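Local coordinates for protein sensor histidine kinase (PDB 3CIT) that supplies the GAF domain of a putative sensor histidine kinase that probably dimerises and passes signals through a two-component phosphorelay, at residues A45-L50 and A118-I123; L72-T77 and T94-V99; C35-A40 and T62-G67; L100-R105 and S133-A138; Q22-L27 and T139-H144. All coordinates share one frame; numbering follows the deposited sequence.

Interaction 1: residues A45-L50 and A118-I123. With GOL (glycerol), chain E.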
# COMPACT_ATOMS: atom_id res chain seq x y z
N ALA A 45 -17.97 12.17 0.76
CA ALA A 45 -19.00 12.94 0.08
C ALA A 45 -19.14 12.47 -1.38
O ALA A 45 -19.24 13.29 -2.29
CB ALA A 45 -18.67 14.44 0.16
N MSE A 46 -19.14 11.17 -1.60
CA MSE A 46 -19.38 10.60 -2.93
C MSE A 46 -20.79 10.01 -2.95
O MSE A 46 -21.14 9.24 -2.07
CB MSE A 46 -18.27 9.60 -3.28
CG MSE A 46 -16.91 10.34 -3.39
SE MSE A 46 -15.39 9.25 -3.95
CE MSE A 46 -15.85 8.84 -5.80
N ASP A 47 -21.59 10.41 -3.94
CA ASP A 47 -23.03 10.19 -3.91
C ASP A 47 -23.54 8.86 -4.43
O ASP A 47 -24.73 8.61 -4.35
CB ASP A 47 -23.82 11.37 -4.52
CG ASP A 47 -23.54 11.63 -5.98
OD1 ASP A 47 -22.73 10.92 -6.65
OD2 ASP A 47 -24.17 12.58 -6.52
N HIS A 48 -22.63 7.99 -4.92
CA HIS A 48 -23.00 6.65 -5.39
C HIS A 48 -21.96 5.64 -4.95
O HIS A 48 -20.80 5.99 -4.71
CB HIS A 48 -23.06 6.60 -6.93
CG HIS A 48 -24.22 7.34 -7.52
ND1 HIS A 48 -24.24 8.71 -7.66
CD2 HIS A 48 -25.39 6.89 -8.04
CE1 HIS A 48 -25.40 9.07 -8.20
NE2 HIS A 48 -26.12 7.99 -8.42
N GLY A 49 -22.37 4.39 -4.88
CA GLY A 49 -21.43 3.33 -4.62
C GLY A 49 -22.04 1.98 -4.80
O GLY A 49 -23.27 1.81 -4.81
N LEU A 50 -21.18 1.01 -5.00
CA LEU A 50 -21.61 -0.36 -4.94
C LEU A 50 -20.50 -1.25 -4.39
O LEU A 50 -19.34 -0.84 -4.27
CB LEU A 50 -22.15 -0.80 -6.31
CG LEU A 50 -21.28 -0.69 -7.54
CD1 LEU A 50 -20.22 -1.75 -7.49
CD2 LEU A 50 -22.12 -0.82 -8.83
N ALA A 118 -18.39 6.29 -6.21
CA ALA A 118 -18.50 7.05 -7.44
C ALA A 118 -19.24 8.33 -7.19
O ALA A 118 -20.04 8.40 -6.27
CB ALA A 118 -19.22 6.23 -8.52
N ASN A 119 -18.99 9.35 -8.00
CA ASN A 119 -19.66 10.62 -7.82
C ASN A 119 -20.26 11.11 -9.14
O ASN A 119 -19.69 10.91 -10.21
CB ASN A 119 -18.69 11.65 -7.23
CG ASN A 119 -19.41 12.78 -6.52
OD1 ASN A 119 -20.21 12.53 -5.60
ND2 ASN A 119 -19.18 14.05 -6.98
N SER A 120 -21.43 11.76 -9.04
CA SER A 120 -22.14 12.25 -10.21
C SER A 120 -21.50 13.45 -10.87
O SER A 120 -21.82 13.75 -12.01
CB SER A 120 -23.57 12.61 -9.82
OG SER A 120 -23.57 13.63 -8.83
N VAL A 121 -20.61 14.15 -10.17
CA VAL A 121 -19.89 15.28 -10.74
C VAL A 121 -18.38 15.15 -10.46
O VAL A 121 -17.95 14.50 -9.50
CB VAL A 121 -20.43 16.66 -10.25
CG1 VAL A 121 -21.87 16.91 -10.73
CG2 VAL A 121 -20.34 16.78 -8.78
N ALA A 122 -17.59 15.73 -11.35
CA ALA A 122 -16.12 15.70 -11.22
C ALA A 122 -15.71 16.39 -9.91
O ALA A 122 -16.13 17.52 -9.61
CB ALA A 122 -15.46 16.37 -12.43
N ILE A 123 -14.92 15.68 -9.10
CA ILE A 123 -14.34 16.23 -7.88
C ILE A 123 -12.86 15.83 -7.86
O ILE A 123 -12.45 14.95 -8.62
CB ILE A 123 -15.02 15.69 -6.60
CG1 ILE A 123 -15.04 14.16 -6.55
CG2 ILE A 123 -16.46 16.25 -6.47
CD1 ILE A 123 -15.46 13.60 -5.21
C1 GOL E . -21.35 16.70 -5.45
O1 GOL E . -19.96 16.38 -5.49
C2 GOL E . -22.14 15.41 -5.32
O2 GOL E . -23.54 15.57 -5.09
C3 GOL E . -21.45 14.85 -4.11
O3 GOL E . -21.93 13.63 -3.83
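Asp-47 reaches from the loop ahead of strand 48-53 to take hold of Ser-120, just past the end of strand 111-119. Its CB and CG lie beside the O3 hydroxyl of a glycerol, probably from the crystallisation liquor. A chi1 of 62°, with CG between the backbone N and the carbonyl carbon, also places CG beside OD1 of Asn-119. At the tip, OD1 accepts Ser-120 N at 2.8 Å on its syn side, while OD2 offers its syn lone pair to Ser-120 OG at 2.6 Å. These two bonds together fix the rotation of the carboxylate. OD1 also receives His-48 ND1 at 2.9 Å; this donor is in the plane of its own ring but stands above the carboxylate plane, 74° out of it. The ring's other nitrogen, NE2, is bonded to Ser-68 OG.

The side chains of Asn-119 and Asp-47 cross at about a right angle, with amide and carboxylate planes 39° apart. Asn-119 OD1 accepts Asp-47 N, in the carbonyl plane at 3.0 Å, as well as glycerol O3; its ND2 donates to Val-121 O and glycerol O1, which settles which way the amide is turned. The selenomethionine Met-46 bends at its last torsion and lays CE 3.6 Å from Ala-118 CA, with its CG against Ile-123 CD1.

His-48 and Ala-118 bond to each other through N and O in both directions. They form a hydrogen-bonded antiparallel pair where neighbouring strands of a GAF-domain sheet meet, three residues after Ala-45, the C-prime residue of the Schellman motif that ends the preceding helix.

Interaction 2: residues L72-T77 and T94-V99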
# COMPACT_ATOMS: atom_id res chain seq x y z
N LEU A 72 -25.70 3.84 -11.30
CA LEU A 72 -24.82 2.71 -10.92
C LEU A 72 -24.69 1.69 -12.08
O LEU A 72 -23.60 1.14 -12.27
CB LEU A 72 -25.34 2.00 -9.67
CG LEU A 72 -25.13 2.79 -8.36
CD1 LEU A 72 -25.84 2.05 -7.23
CD2 LEU A 72 -23.66 3.00 -8.11
N SER A 73 -25.76 1.50 -12.86
CA SER A 73 -25.78 0.51 -13.96
C SER A 73 -24.73 0.81 -15.03
O SER A 73 -24.35 -0.08 -15.81
CB SER A 73 -27.15 0.39 -14.59
OG SER A 73 -27.46 1.48 -15.41
N THR A 74 -24.32 2.07 -15.12
CA THR A 74 -23.37 2.52 -16.14
C THR A 74 -21.94 2.09 -15.85
O THR A 74 -21.10 2.15 -16.72
CB THR A 74 -23.39 4.05 -16.31
OG1 THR A 74 -22.88 4.71 -15.14
CG2 THR A 74 -24.83 4.52 -16.66
N LEU A 75 -21.66 1.68 -14.63
CA LEU A 75 -20.33 1.20 -14.27
C LEU A 75 -20.09 -0.23 -14.76
O LEU A 75 -20.96 -1.11 -14.64
CB LEU A 75 -20.16 1.24 -12.77
CG LEU A 75 -20.25 2.60 -12.09
CD1 LEU A 75 -20.18 2.37 -10.60
CD2 LEU A 75 -19.15 3.53 -12.58
N GLU A 76 -18.90 -0.43 -15.31
CA GLU A 76 -18.41 -1.77 -15.61
C GLU A 76 -18.31 -2.58 -14.33
O GLU A 76 -18.05 -2.03 -13.26
CB GLU A 76 -17.04 -1.69 -16.27
CG GLU A 76 -17.13 -1.20 -17.71
CD GLU A 76 -17.80 -2.22 -18.62
OE1 GLU A 76 -17.20 -3.32 -18.80
OE2 GLU A 76 -18.91 -1.93 -19.16
N THR A 77 -18.56 -3.87 -14.42
CA THR A 77 -18.50 -4.71 -13.24
C THR A 77 -17.62 -5.92 -13.56
O THR A 77 -18.11 -7.04 -13.69
CB THR A 77 -19.91 -5.14 -12.81
OG1 THR A 77 -20.55 -5.86 -13.86
CG2 THR A 77 -20.76 -3.91 -12.45
N THR A 94 -19.34 11.29 -18.43
CA THR A 94 -20.19 10.14 -18.11
C THR A 94 -21.10 10.48 -16.96
O THR A 94 -21.02 11.57 -16.37
CB THR A 94 -19.35 8.88 -17.75
OG1 THR A 94 -18.64 9.14 -16.55
CG2 THR A 94 -18.37 8.45 -18.92
N HIS A 95 -21.99 9.55 -16.63
CA HIS A 95 -22.92 9.75 -15.52
C HIS A 95 -22.22 9.80 -14.15
O HIS A 95 -22.74 10.37 -13.21
CB HIS A 95 -23.97 8.64 -15.54
CG HIS A 95 -25.03 8.83 -16.57
ND1 HIS A 95 -24.90 8.40 -17.87
CD2 HIS A 95 -26.23 9.45 -16.50
CE1 HIS A 95 -25.99 8.71 -18.55
NE2 HIS A 95 -26.81 9.36 -17.75
N LEU A 96 -21.06 9.15 -14.07
CA LEU A 96 -20.25 9.02 -12.85
C LEU A 96 -18.81 9.30 -13.19
O LEU A 96 -17.97 8.39 -13.39
CB LEU A 96 -20.40 7.62 -12.21
CG LEU A 96 -21.80 7.28 -11.69
CD1 LEU A 96 -21.93 5.81 -11.28
CD2 LEU A 96 -22.19 8.19 -10.49
N PRO A 97 -18.50 10.58 -13.35
CA PRO A 97 -17.17 10.96 -13.84
C PRO A 97 -15.96 10.71 -12.92
O PRO A 97 -14.84 10.92 -13.36
CB PRO A 97 -17.30 12.44 -14.17
CG PRO A 97 -18.51 12.92 -13.49
CD PRO A 97 -19.41 11.74 -13.24
N CYS A 98 -16.19 10.34 -11.68
CA CYS A 98 -15.13 10.05 -10.71
C CYS A 98 -15.51 8.74 -10.03
O CYS A 98 -16.63 8.60 -9.54
CB CYS A 98 -15.04 11.22 -9.67
SG CYS A 98 -14.35 12.63 -10.43
N VAL A 99 -14.54 7.83 -9.95
CA VAL A 99 -14.71 6.53 -9.31
C VAL A 99 -13.46 6.17 -8.51
O VAL A 99 -12.34 6.36 -8.98
CB VAL A 99 -14.98 5.45 -10.36
CG1 VAL A 99 -15.06 4.02 -9.70
CG2 VAL A 99 -16.27 5.79 -11.12
O HOH W 1 -21.02 6.44 -15.89
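A type I turn from Leu-72 to Leu-75, in the region following helix 69-72, presses Leu-75 against Leu-96, in the loop before strand 98-105, and Val-99 in the strand. Leu-75 and Leu-96 cross at about a right angle, and CD1 of Leu-96 is 3.7 Å from Leu-75 CG and 3.8 Å from its CD2. That same CD2 meets Val-99 CG2 at 3.9 Å, the two side chains sliding past each other in opposite directions. Leu-75 CG stands anti to its own carbonyl carbon (chi1 -62°), which carries the branch point toward Leu-96.

The outer margin is more polar. Thr-74 CG2 approaches His-95 ND1 obliquely to the ring, no closer than 4.1 Å. A water donates to Thr-74 OG1 at 2.6 Å and accepts a weak bond from Leu-96 N, bridging the segments, while the threonine hydroxyl itself is bonded to Arg-71 O. Arg-71 NH1 in turn binds His-95 O, tying Arg-71 of helix 69-72 to the loop at His-95.

Leu-50 and Val-116 continue the apolar patch beneath Leu-75. Loops packed in this way over the sheet face turned away from the helical bundle are typical of GAF domains, where that side commonly forms the ligand pocket.

Interaction 3: residues C35-A40 and T62-G67. With SO4 (sulfate ion), chain C.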
# COMPACT_ATOMS: atom_id res chain seq x y z
N CYS A 35 -23.66 -1.11 5.61
CA CYS A 35 -23.08 -0.19 6.59
C CYS A 35 -21.78 0.41 6.05
O CYS A 35 -21.58 1.62 6.08
CB CYS A 35 -22.82 -0.92 7.90
SG CYS A 35 -21.94 0.01 9.19
N VAL A 36 -20.90 -0.46 5.58
CA VAL A 36 -19.61 -0.01 5.08
C VAL A 36 -19.81 0.84 3.84
O VAL A 36 -19.19 1.90 3.71
CB VAL A 36 -18.64 -1.18 4.83
CG1 VAL A 36 -17.41 -0.74 4.07
CG2 VAL A 36 -18.25 -1.84 6.14
N LEU A 37 -20.66 0.42 2.91
CA LEU A 37 -20.83 1.23 1.71
C LEU A 37 -21.39 2.63 2.04
O LEU A 37 -20.83 3.65 1.58
CB LEU A 37 -21.72 0.49 0.71
CG LEU A 37 -21.93 1.16 -0.62
CD1 LEU A 37 -20.64 1.37 -1.37
CD2 LEU A 37 -22.94 0.27 -1.38
N GLN A 38 -22.44 2.69 2.84
CA GLN A 38 -23.05 3.96 3.21
C GLN A 38 -22.06 4.87 3.92
O GLN A 38 -21.95 6.08 3.59
CB GLN A 38 -24.28 3.73 4.10
CG GLN A 38 -25.43 3.11 3.31
CD GLN A 38 -26.68 2.89 4.14
OE1 GLN A 38 -26.65 2.91 5.38
NE2 GLN A 38 -27.78 2.62 3.47
N ARG A 39 -21.35 4.32 4.89
CA ARG A 39 -20.38 5.14 5.64
C ARG A 39 -19.20 5.62 4.79
O ARG A 39 -18.74 6.75 4.95
CB ARG A 39 -19.87 4.37 6.85
CG ARG A 39 -20.96 4.26 7.89
CD ARG A 39 -20.46 3.80 9.19
NE ARG A 39 -21.53 3.65 10.14
CZ ARG A 39 -21.34 3.32 11.41
NH1 ARG A 39 -20.11 3.13 11.87
NH2 ARG A 39 -22.38 3.22 12.21
N ALA A 40 -18.72 4.74 3.89
CA ALA A 40 -17.63 5.08 3.00
C ALA A 40 -18.06 6.19 2.05
O ALA A 40 -17.36 7.19 1.91
CB ALA A 40 -17.13 3.80 2.21
N THR A 62 -23.28 -7.91 -7.67
CA THR A 62 -23.40 -6.63 -6.98
C THR A 62 -24.14 -6.89 -5.68
O THR A 62 -25.30 -7.27 -5.69
CB THR A 62 -24.16 -5.62 -7.87
OG1 THR A 62 -23.40 -5.41 -9.07
CG2 THR A 62 -24.40 -4.30 -7.15
N THR A 63 -23.47 -6.75 -4.55
CA THR A 63 -24.02 -7.18 -3.29
C THR A 63 -24.56 -6.07 -2.40
O THR A 63 -25.17 -6.34 -1.35
CB THR A 63 -22.99 -8.01 -2.49
OG1 THR A 63 -21.87 -7.20 -2.18
CG2 THR A 63 -22.58 -9.30 -3.25
N ALA A 64 -24.32 -4.82 -2.78
CA ALA A 64 -24.83 -3.64 -2.08
C ALA A 64 -24.76 -2.46 -3.04
O ALA A 64 -23.92 -2.44 -3.94
CB ALA A 64 -24.03 -3.34 -0.83
N ARG A 65 -25.68 -1.51 -2.88
CA ARG A 65 -25.73 -0.31 -3.72
C ARG A 65 -26.08 0.87 -2.87
O ARG A 65 -26.81 0.74 -1.89
CB ARG A 65 -26.81 -0.44 -4.80
CG ARG A 65 -26.52 -1.41 -5.91
CD ARG A 65 -27.79 -1.55 -6.73
NE ARG A 65 -27.66 -2.53 -7.79
CZ ARG A 65 -27.93 -3.83 -7.69
NH1 ARG A 65 -28.34 -4.37 -6.55
NH2 ARG A 65 -27.78 -4.62 -8.76
N HIS A 66 -25.62 2.02 -3.29
CA HIS A 66 -25.94 3.27 -2.67
C HIS A 66 -26.09 4.31 -3.76
O HIS A 66 -25.24 4.39 -4.65
CB HIS A 66 -24.83 3.69 -1.70
CG HIS A 66 -25.05 5.04 -1.10
ND1 HIS A 66 -25.99 5.26 -0.12
CD2 HIS A 66 -24.53 6.25 -1.41
CE1 HIS A 66 -26.00 6.55 0.18
NE2 HIS A 66 -25.14 7.17 -0.60
N GLY A 67 -27.18 5.06 -3.75
CA GLY A 67 -27.42 6.04 -4.81
C GLY A 67 -28.22 5.45 -5.96
O GLY A 67 -28.63 4.29 -5.92
S SO4 C . -25.12 5.31 10.45
O1 SO4 C . -25.22 4.22 11.42
O2 SO4 C . -23.83 5.28 9.77
O3 SO4 C . -26.18 5.17 9.46
O4 SO4 C . -25.27 6.58 11.16
O HOH W 2 -27.48 3.16 0.91
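Leu-37 presses its CD2 methyl onto the backbone of strand 61-66, and this is the tight part of the contact. The CD2 atom is 3.5 Å from Arg-65 C and 3.8 Å from Ala-64 CB, and it also touches CB of His-66, so one methyl spans three successive residues. With CG anti to the backbone N (chi1 -177°), the leucine branch point is carried over to His-66 CB. The short helical and strand segments run nearly alongside, their axes 8.3 Å apart at an angle of 29°.

One residue further along the helix the packing gives way to water. Gln-38 crosses His-66 at about a right angle, amide and ring planes 73° apart, and its CG comes no nearer to His-66 ND1 than 4.1 Å. A water spans this side, accepting from Gln-38 NE2 at 2.6 Å and lying at the ring edge, in plane, 2.8 Å from His-66 ND1. Arg-39 holds a sulfate, probably from the crystallisation liquor, through NE to O2 and NH2 to O1; Cys-35 SG lies above one face of its guanidinium.

Helix 29-43 lies between the sheet and helix 3-26. Leu-37 also packs on Leu-115 and Leu-117 of strand 111-119, Val-36 touches Leu-24, and Arg-39 NH1 forms a salt bridge with Glu-23 OE1, while strand 61-66 is hydrogen-bonded along one edge to Leu-51 and Gly-49 of strand 48-53.

Interaction 4: residues L100-R105 and S133-A138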
# COMPACT_ATOMS: atom_id res chain seq x y z
N LEU A 100 -13.68 5.64 -7.32
CA LEU A 100 -12.62 5.12 -6.45
C LEU A 100 -12.87 3.63 -6.22
O LEU A 100 -13.98 3.23 -5.79
CB LEU A 100 -12.61 5.89 -5.13
CG LEU A 100 -11.62 5.48 -4.05
CD1 LEU A 100 -10.12 5.62 -4.49
CD2 LEU A 100 -11.88 6.17 -2.66
N LEU A 101 -11.87 2.81 -6.53
CA LEU A 101 -11.93 1.36 -6.33
C LEU A 101 -11.09 0.99 -5.11
O LEU A 101 -9.94 1.44 -5.02
CB LEU A 101 -11.38 0.66 -7.57
CG LEU A 101 -12.08 0.99 -8.91
CD1 LEU A 101 -11.44 0.13 -10.00
CD2 LEU A 101 -13.54 0.72 -8.81
N LEU A 102 -11.66 0.19 -4.21
CA LEU A 102 -10.97 -0.32 -3.02
C LEU A 102 -11.16 -1.85 -2.98
O LEU A 102 -12.23 -2.35 -2.67
CB LEU A 102 -11.54 0.32 -1.74
CG LEU A 102 -11.67 1.85 -1.81
CD1 LEU A 102 -12.66 2.44 -0.85
CD2 LEU A 102 -10.24 2.46 -1.65
N PRO A 103 -10.11 -2.60 -3.30
CA PRO A 103 -10.20 -4.03 -3.32
C PRO A 103 -10.49 -4.64 -1.97
O PRO A 103 -10.06 -4.12 -0.92
CB PRO A 103 -8.81 -4.48 -3.78
CG PRO A 103 -8.19 -3.33 -4.39
CD PRO A 103 -8.77 -2.13 -3.71
N LEU A 104 -11.21 -5.75 -2.01
CA LEU A 104 -11.41 -6.62 -0.86
C LEU A 104 -10.49 -7.83 -0.97
O LEU A 104 -10.56 -8.59 -1.93
CB LEU A 104 -12.86 -7.09 -0.77
CG LEU A 104 -13.89 -6.17 -0.11
CD1 LEU A 104 -14.14 -4.94 -0.91
CD2 LEU A 104 -15.20 -6.96 0.17
N ARG A 105 -9.63 -8.01 0.02
CA ARG A 105 -8.73 -9.13 0.07
C ARG A 105 -8.69 -9.67 1.48
O ARG A 105 -8.48 -8.90 2.43
CB ARG A 105 -7.34 -8.70 -0.39
CG ARG A 105 -6.37 -9.85 -0.49
CD ARG A 105 -5.01 -9.40 -1.02
NE ARG A 105 -5.08 -8.85 -2.38
CZ ARG A 105 -4.88 -9.57 -3.49
NH1 ARG A 105 -4.58 -10.85 -3.42
NH2 ARG A 105 -4.94 -9.00 -4.69
N SER A 133 -7.75 5.22 4.75
CA SER A 133 -8.72 4.81 5.75
C SER A 133 -9.84 3.98 5.11
O SER A 133 -10.21 2.93 5.64
CB SER A 133 -9.27 6.05 6.49
OG SER A 133 -8.21 6.70 7.15
N LEU A 134 -10.36 4.43 3.96
CA LEU A 134 -11.38 3.66 3.24
C LEU A 134 -10.84 2.32 2.77
O LEU A 134 -11.56 1.33 2.82
CB LEU A 134 -11.95 4.45 2.04
CG LEU A 134 -12.72 5.71 2.42
CD1 LEU A 134 -13.21 6.46 1.21
CD2 LEU A 134 -13.90 5.37 3.34
N GLN A 135 -9.60 2.27 2.31
CA GLN A 135 -8.97 1.00 1.95
C GLN A 135 -8.90 0.05 3.15
O GLN A 135 -9.21 -1.14 3.03
CB GLN A 135 -7.58 1.21 1.34
CG GLN A 135 -6.92 -0.14 0.96
CD GLN A 135 -7.75 -0.97 -0.10
OE1 GLN A 135 -8.53 -1.93 0.23
NE2 GLN A 135 -7.59 -0.57 -1.36
N LEU A 136 -8.51 0.55 4.31
CA LEU A 136 -8.55 -0.31 5.51
C LEU A 136 -9.98 -0.74 5.87
O LEU A 136 -10.22 -1.88 6.27
CB LEU A 136 -7.89 0.38 6.71
CG LEU A 136 -7.83 -0.46 7.99
CD1 LEU A 136 -7.04 -1.78 7.75
CD2 LEU A 136 -7.21 0.35 9.13
N LEU A 137 -10.94 0.16 5.78
CA LEU A 137 -12.35 -0.24 6.03
C LEU A 137 -12.79 -1.41 5.09
O LEU A 137 -13.46 -2.37 5.53
CB LEU A 137 -13.27 0.95 5.81
CG LEU A 137 -14.68 0.82 6.33
CD1 LEU A 137 -14.62 0.48 7.82
CD2 LEU A 137 -15.36 2.19 6.08
N ALA A 138 -12.38 -1.34 3.82
CA ALA A 138 -12.62 -2.44 2.87
C ALA A 138 -11.94 -3.74 3.31
O ALA A 138 -12.50 -4.80 3.20
CB ALA A 138 -12.19 -2.08 1.42
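Leu-102 and Ala-138 meet in a helix-on-sheet contact within the core of this GAF-type alpha/beta domain, where the long C-terminal helix 128-156 packs over strand 98-105 of the antiparallel sheet. The axes of the two short segments approach to 7.7 Å at an angle of 34°, close enough that small and branched aliphatic groups fill the interface.

Leu-102 carries the middle of it. Its CB is 4.0 Å from Ala-138 CB, while its two methyls part: CD1 lies 3.6 Å from Leu-134 CB, the side chains crossing obliquely, and CD2 faces the backbone N of Gln-135. One turn of the helix separates Leu-134 from Ala-138, so both lie on the same side of the helix, against the same leucine. Toward the start of the strand, Leu-100 CD2 adds a looser contact with Leu-134 CD1 at 4.1 Å.

Gln-135 swings its side chain in from the flank. CG is anti to the backbone N, and the bend at chi2 (60°) then brings CD beside Pro-103 CD, the side chains of Gln-135 and Pro-103 crossing at about a right angle.

Helix 3-26 packs on the same helix through Leu-16 against Leu-134 and Leu-17 against Leu-136, and Leu-136 also meets Leu-17 of the third subunit. At the far end of the contact, Leu-104 CG lies 3.8 Å from Ala-138 O and Leu-104 CD1 lies 4.2 Å from Ala-138 CB.

Interaction 5: residues Q22-L27 and T139-H144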
# COMPACT_ATOMS: atom_id res chain seq x y z
N GLN A 22 -15.89 -2.04 14.93
CA GLN A 22 -16.55 -2.61 16.11
C GLN A 22 -17.91 -3.15 15.70
O GLN A 22 -18.33 -4.24 16.12
CB GLN A 22 -16.73 -1.56 17.26
CG GLN A 22 -15.52 -1.44 18.26
CD GLN A 22 -15.48 -0.13 19.11
OE1 GLN A 22 -16.40 0.71 19.06
NE2 GLN A 22 -14.39 0.03 19.89
N GLU A 23 -18.61 -2.39 14.87
CA GLU A 23 -19.96 -2.75 14.47
C GLU A 23 -20.05 -3.91 13.52
O GLU A 23 -21.01 -4.67 13.58
CB GLU A 23 -20.63 -1.55 13.85
CG GLU A 23 -20.85 -0.52 14.89
CD GLU A 23 -21.57 0.66 14.35
OE1 GLU A 23 -20.93 1.74 14.29
OE2 GLU A 23 -22.77 0.49 14.02
N LEU A 24 -19.06 -4.05 12.63
CA LEU A 24 -19.01 -5.19 11.72
C LEU A 24 -19.10 -6.52 12.46
O LEU A 24 -19.68 -7.45 11.94
CB LEU A 24 -17.75 -5.19 10.87
CG LEU A 24 -17.71 -4.09 9.83
CD1 LEU A 24 -16.41 -4.19 9.01
CD2 LEU A 24 -18.95 -4.19 8.95
N ILE A 25 -18.52 -6.57 13.66
CA ILE A 25 -18.50 -7.79 14.47
C ILE A 25 -19.96 -8.17 14.80
O ILE A 25 -20.34 -9.33 14.72
CB ILE A 25 -17.72 -7.59 15.78
CG1 ILE A 25 -16.32 -7.01 15.54
CG2 ILE A 25 -17.64 -8.92 16.57
CD1 ILE A 25 -15.34 -7.94 14.89
N GLN A 26 -20.76 -7.16 15.10
CA GLN A 26 -22.16 -7.33 15.53
C GLN A 26 -23.19 -7.70 14.44
O GLN A 26 -24.26 -8.25 14.76
CB GLN A 26 -22.63 -6.02 16.18
CG GLN A 26 -21.79 -5.56 17.37
CD GLN A 26 -21.72 -6.62 18.47
OE1 GLN A 26 -22.72 -7.28 18.78
NE2 GLN A 26 -20.55 -6.77 19.07
N LEU A 27 -22.89 -7.40 13.18
CA LEU A 27 -23.89 -7.41 12.11
C LEU A 27 -23.85 -8.64 11.20
O LEU A 27 -22.77 -9.19 10.94
CB LEU A 27 -23.72 -6.18 11.21
CG LEU A 27 -23.90 -4.77 11.76
CD1 LEU A 27 -23.36 -3.72 10.76
CD2 LEU A 27 -25.36 -4.52 12.08
N THR A 139 -10.73 -3.62 3.81
CA THR A 139 -9.99 -4.75 4.32
C THR A 139 -10.66 -5.38 5.54
O THR A 139 -10.72 -6.62 5.68
CB THR A 139 -8.52 -4.32 4.60
OG1 THR A 139 -7.87 -4.10 3.34
CG2 THR A 139 -7.79 -5.37 5.39
N LEU A 140 -11.18 -4.55 6.43
CA LEU A 140 -11.92 -5.04 7.59
C LEU A 140 -13.20 -5.78 7.16
O LEU A 140 -13.47 -6.90 7.59
CB LEU A 140 -12.28 -3.90 8.54
CG LEU A 140 -11.10 -3.32 9.28
CD1 LEU A 140 -11.52 -2.03 9.96
CD2 LEU A 140 -10.54 -4.36 10.29
N LEU A 141 -13.97 -5.14 6.28
CA LEU A 141 -15.12 -5.77 5.66
C LEU A 141 -14.76 -7.14 5.02
O LEU A 141 -15.44 -8.15 5.24
CB LEU A 141 -15.75 -4.85 4.63
CG LEU A 141 -17.02 -5.41 3.94
CD1 LEU A 141 -18.16 -5.77 4.93
CD2 LEU A 141 -17.46 -4.48 2.77
N ALA A 142 -13.73 -7.16 4.20
CA ALA A 142 -13.29 -8.38 3.53
C ALA A 142 -13.05 -9.52 4.49
O ALA A 142 -13.48 -10.64 4.23
CB ALA A 142 -12.02 -8.12 2.66
N ALA A 143 -12.34 -9.25 5.60
CA ALA A 143 -12.00 -10.31 6.53
C ALA A 143 -13.25 -10.98 7.09
O ALA A 143 -13.31 -12.21 7.25
CB ALA A 143 -11.11 -9.76 7.70
N HIS A 144 -14.23 -10.15 7.39
CA HIS A 144 -15.49 -10.59 7.97
C HIS A 144 -16.39 -11.30 6.96
O HIS A 144 -17.02 -12.31 7.28
CB HIS A 144 -16.20 -9.39 8.62
CG HIS A 144 -15.49 -8.87 9.83
ND1 HIS A 144 -15.22 -9.67 10.93
CD2 HIS A 144 -14.96 -7.66 10.12
CE1 HIS A 144 -14.54 -8.98 11.83
NE2 HIS A 144 -14.38 -7.75 11.36
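Leu-24 and Leu-141 bring the backbones nearest, CA to CA 7.2 Å, between two helical segments that run in nearly the same direction, with axes 10.4 Å apart at 21°. Leu-24 is the main side chain of the contact, and its CB is directed toward helix 128-156. Its CD1 rests 3.8 Å from the backbone N of Leu-141 and 4.2 Å from Leu-140 CB, so the methyl sits against the helix backbone itself, while CD2 makes only a loose contact with Leu-141 CD1.

His-144, one turn beyond Leu-140, closes off the side of Leu-24. Its CD2 lies 3.8 Å from Leu-24 CB, and Leu-24 CD1 is nearly as close to the same ring atom. Ile-25 meets the far end of this ring. The side chain of Ile-25 leaves its backbone away from the other helix, but chi2 of -70° turns CD1 back, and the methyl comes to 3.3 Å from His-144 CE1, a tight approach. Both residues meet the imidazole obliquely.

Met-32 of helix 29-43 touches Leu-24 and His-144, and Val-36 of that helix also packs on Leu-24. Ala-143 O accepts a hydrogen bond from Asn-147 ND2 of the third subunit, and Leu-140 packs on Leu-140 of that subunit, so helix 128-156 serves the fold and the assembly at once.

Between the two segments the attraction is almost wholly apolar, leucine and isoleucine methyls against aliphatic groups, helix backbone and an imidazole ring; the fit therefore depends on side-chain shape rather than on directed polar bonds.

How the interactions relate
The contacts run from the loops beside the sheet to the helices; the glycerol at interaction 1 and sulfate at interaction 3 probably come from the crystallisation liquor, and no natural ligand is seen. Interactions 1 and 2, centres 9 Å apart, share neighbouring strands and are joined by Asn-119 N to Cys-98 O at 2.9 Å. Interaction 3 joins interaction 1 through Gly-49 O and His-66 N, 2.8 Å apart, and Leu-72 CD1 of interaction 2 packs on His-66 O. Interaction 4 continues strand 98-105 beyond interaction 2 and shares helix 128-156 with interaction 5; both touch the third subunit. The Arg-39 to Glu-23 salt bridge ties interaction 3 to interaction 5.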